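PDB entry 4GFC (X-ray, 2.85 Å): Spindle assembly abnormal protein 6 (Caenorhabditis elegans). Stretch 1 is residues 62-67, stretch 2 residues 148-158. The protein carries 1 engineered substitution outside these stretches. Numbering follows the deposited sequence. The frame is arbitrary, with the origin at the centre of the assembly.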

# COMPACT_ATOMS: atom_id res chain seq x y z
N ASP A 62 0.72 -0.62 10.52
CA ASP A 62 1.61 0.09 9.59
C ASP A 62 1.53 -0.55 8.20
O ASP A 62 2.13 -1.61 7.96
N PHE A 63 0.80 0.10 7.29
CA PHE A 63 0.54 -0.37 5.94
C PHE A 63 1.78 -0.45 5.08
O PHE A 63 1.90 -1.39 4.31
N GLU A 64 2.69 0.53 5.18
CA GLU A 64 3.90 0.56 4.34
C GLU A 64 4.95 -0.44 4.81
O GLU A 64 5.84 -0.79 4.03
N PHE A 65 4.80 -0.95 6.08
CA PHE A 65 5.70 -1.91 6.70
C PHE A 65 5.55 -3.26 6.04
O PHE A 65 4.55 -3.97 6.27
N LEU A 66 6.57 -3.63 5.23
CA LEU A 66 6.64 -4.86 4.46
C LEU A 66 8.09 -5.16 4.11
O LEU A 66 8.68 -4.48 3.26
N PHE A 67 8.68 -6.18 4.76
CA PHE A 67 10.06 -6.62 4.56
C PHE A 67 10.13 -8.09 4.18
O PHE A 67 9.35 -8.87 4.70
N SER A 148 0.40 -4.86 -4.46
CA SER A 148 -0.52 -5.96 -4.13
C SER A 148 -0.95 -5.90 -2.67
O SER A 148 -2.13 -6.02 -2.38
N HIS A 149 0.01 -5.66 -1.75
CA HIS A 149 -0.18 -5.56 -0.31
C HIS A 149 -1.13 -4.41 0.04
O HIS A 149 -2.14 -4.63 0.72
N LEU A 150 -0.81 -3.20 -0.45
CA LEU A 150 -1.56 -1.97 -0.21
C LEU A 150 -2.97 -2.03 -0.78
O LEU A 150 -3.88 -1.48 -0.16
N LEU A 151 -3.17 -2.74 -1.92
CA LEU A 151 -4.50 -2.93 -2.53
C LEU A 151 -5.34 -3.87 -1.69
O LEU A 151 -6.53 -3.61 -1.52
N LYS A 152 -4.72 -4.96 -1.15
CA LYS A 152 -5.40 -5.95 -0.29
C LYS A 152 -5.97 -5.27 0.96
O LYS A 152 -7.08 -5.59 1.35
N ILE A 153 -5.23 -4.29 1.53
CA ILE A 153 -5.63 -3.48 2.68
C ILE A 153 -6.84 -2.60 2.28
O ILE A 153 -7.86 -2.62 2.98
N CYS A 154 -6.73 -1.86 1.13
CA CYS A 154 -7.78 -0.99 0.57
C CYS A 154 -9.08 -1.78 0.34
O CYS A 154 -10.14 -1.32 0.77
N SER A 155 -8.97 -2.96 -0.29
CA SER A 155 -10.09 -3.86 -0.57
C SER A 155 -10.63 -4.53 0.72
O SER A 155 -11.81 -4.90 0.75
N SER A 156 -9.78 -4.67 1.77
CA SER A 156 -10.23 -5.22 3.06
C SER A 156 -11.01 -4.14 3.80
O SER A 156 -12.09 -4.41 4.32
N GLN A 157 -10.48 -2.89 3.80
CA GLN A 157 -11.11 -1.71 4.40
C GLN A 157 -12.38 -1.29 3.62
O GLN A 157 -13.15 -0.44 4.10
N ALA A 158 -12.58 -1.85 2.41
CA ALA A 158 -13.73 -1.58 1.54
C ALA A 158 -14.94 -2.41 1.99
O ALA A 158 -16.06 -1.89 2.02

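Stretch 2 is helical, and it meets stretch 1 where that chain turns a corner at Phe63 and Glu64 before running on as a strand. The two backbones come nearest at Phe63 and Leu150, whose CA atoms lie 6.7 Å apart, so the helix touches the corner mainly through side chains spaced along one of its faces.

Ser148 contributes nothing to the contact; its hydroxyl is satisfied elsewhere in the structure. His149 is the first residue to point toward stretch 1. Its chi1 is t (174°) and its chi2 83°, which carries the imidazole out to the corner, where NE2 donates a weak hydrogen bond to the backbone O of Phe63 at 3.0 Å. The N-H...O angle of 122° is far from linear, which is why the bond is weak even though the distance is short. This carbonyl lies at the ring edge, near its plane, leaving the ring faces free for apolar contact. Leu66, pointing toward the helix with chi1 t and chi2 p, uses one of them: its CD1 sits 3.9 Å from the centroid of the His149 ring and 24° off the ring normal, a CH-pi contact. Histidine suits this place because one flat side chain can offer a polar edge to a carbonyl and a pi face to a methyl group.

Leu150 starts out sideways, but its m,t rotamer brings the end of the side chain nearer to the corner. CD2 packs against Phe63 CB at 3.9 Å, and the branched, apolar leucine is well matched to this buried position.

Leu151 and Lys152 are out of reach of stretch 1. One helical turn beyond His149, Ile153 again points toward it. With chi1 m, Ile153 places CG2 3.5 Å from CD1 of Phe63; chi2 t sets its own CD1, which comes about as near to that ring atom. The Phe63 ring, with chi1 m, extends along the helix from Leu150 toward Gln157, and the beta-branched isoleucine supplies a methyl group close to the backbone for it to rest against.

Cys154, Ser155 and Ser156 make no contact with stretch 1. The hydroxyl of Ser156 instead turns back on its own helix, with OG donating to the O of Ile153 at 2.9 Å, a common way for a helical serine to satisfy its polar group. Gln157, chi1 m and chi2 t, points toward stretch 1 once more, and its long side chain reaches the neighbourhood of the far end of the Phe63 ring.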

# COMPACT_ATOMS: atom_id res chain seq x y z
CB ASP A 62 3.06 0.10 10.12
CG ASP A 62 4.02 1.09 9.46
OD1 ASP A 62 5.12 1.31 10.01
OD2 ASP A 62 3.67 1.63 8.38
CB PHE A 63 -0.51 0.51 5.24
CG PHE A 63 -1.72 0.87 6.07
CD1 PHE A 63 -2.64 -0.10 6.45
CD2 PHE A 63 -1.94 2.19 6.48
CE1 PHE A 63 -3.76 0.23 7.22
CE2 PHE A 63 -3.06 2.52 7.24
CZ PHE A 63 -3.96 1.54 7.62
CB GLU A 64 4.50 1.97 4.31
CG GLU A 64 5.18 2.30 2.98
CD GLU A 64 5.27 3.77 2.64
OE1 GLU A 64 4.75 4.60 3.42
OE2 GLU A 64 5.81 4.10 1.56
CB PHE A 65 5.47 -2.01 8.21
CG PHE A 65 6.55 -2.81 8.91
CD1 PHE A 65 7.65 -2.17 9.48
CD2 PHE A 65 6.46 -4.20 9.00
CE1 PHE A 65 8.62 -2.91 10.16
CE2 PHE A 65 7.43 -4.94 9.68
CZ PHE A 65 8.51 -4.29 10.26
CB LEU A 66 5.77 -4.74 3.19
CG LEU A 66 5.46 -6.02 2.37
CD1 LEU A 66 4.53 -6.95 3.14
CD2 LEU A 66 4.84 -5.65 1.00
CB PHE A 67 10.90 -6.35 5.83
CG PHE A 67 11.09 -4.89 6.13
CD1 PHE A 67 12.17 -4.20 5.64
CD2 PHE A 67 10.14 -4.20 6.87
CE1 PHE A 67 12.32 -2.87 5.90
CE2 PHE A 67 10.29 -2.84 7.12
CZ PHE A 67 11.37 -2.18 6.62
CB SER A 148 0.12 -7.32 -4.41
OG SER A 148 0.64 -7.40 -5.73
CB HIS A 149 1.18 -5.37 0.37
CG HIS A 149 1.13 -5.11 1.84
ND1 HIS A 149 1.01 -6.14 2.77
CD2 HIS A 149 1.24 -3.94 2.51
CE1 HIS A 149 1.03 -5.56 3.96
NE2 HIS A 149 1.16 -4.24 3.85
CB LEU A 150 -0.81 -0.76 -0.76
CG LEU A 150 0.47 -0.38 -0.01
CD1 LEU A 150 1.20 0.71 -0.70
CD2 LEU A 150 0.17 0.05 1.41
CB LEU A 151 -4.40 -3.47 -3.96
CG LEU A 151 -4.02 -2.49 -5.05
CD1 LEU A 151 -3.41 -3.23 -6.20
CD2 LEU A 151 -5.20 -1.67 -5.53
CB LYS A 152 -4.46 -7.10 0.10
CG LYS A 152 -4.32 -8.16 -0.98
CD LYS A 152 -3.40 -9.29 -0.53
CE LYS A 152 -3.52 -10.52 -1.39
NZ LYS A 152 -4.69 -11.36 -1.02
CB ILE A 153 -4.45 -2.63 3.25
CG1 ILE A 153 -3.29 -3.54 3.75
CG2 ILE A 153 -4.95 -1.70 4.35
CD1 ILE A 153 -2.10 -2.87 4.34
CB CYS A 154 -7.31 -0.33 -0.72
SG CYS A 154 -6.16 1.05 -0.47
CB SER A 155 -9.69 -4.92 -1.60
OG SER A 155 -8.70 -5.80 -1.10
CB SER A 156 -9.07 -5.75 3.90
OG SER A 156 -8.55 -4.79 4.80
CB GLN A 157 -10.12 -0.54 4.43
CG GLN A 157 -9.03 -0.65 5.48
CD GLN A 157 -8.11 0.54 5.45
OE1 GLN A 157 -7.57 0.94 4.41
NE2 GLN A 157 -7.89 1.14 6.61
CB ALA A 158 -13.38 -1.88 0.09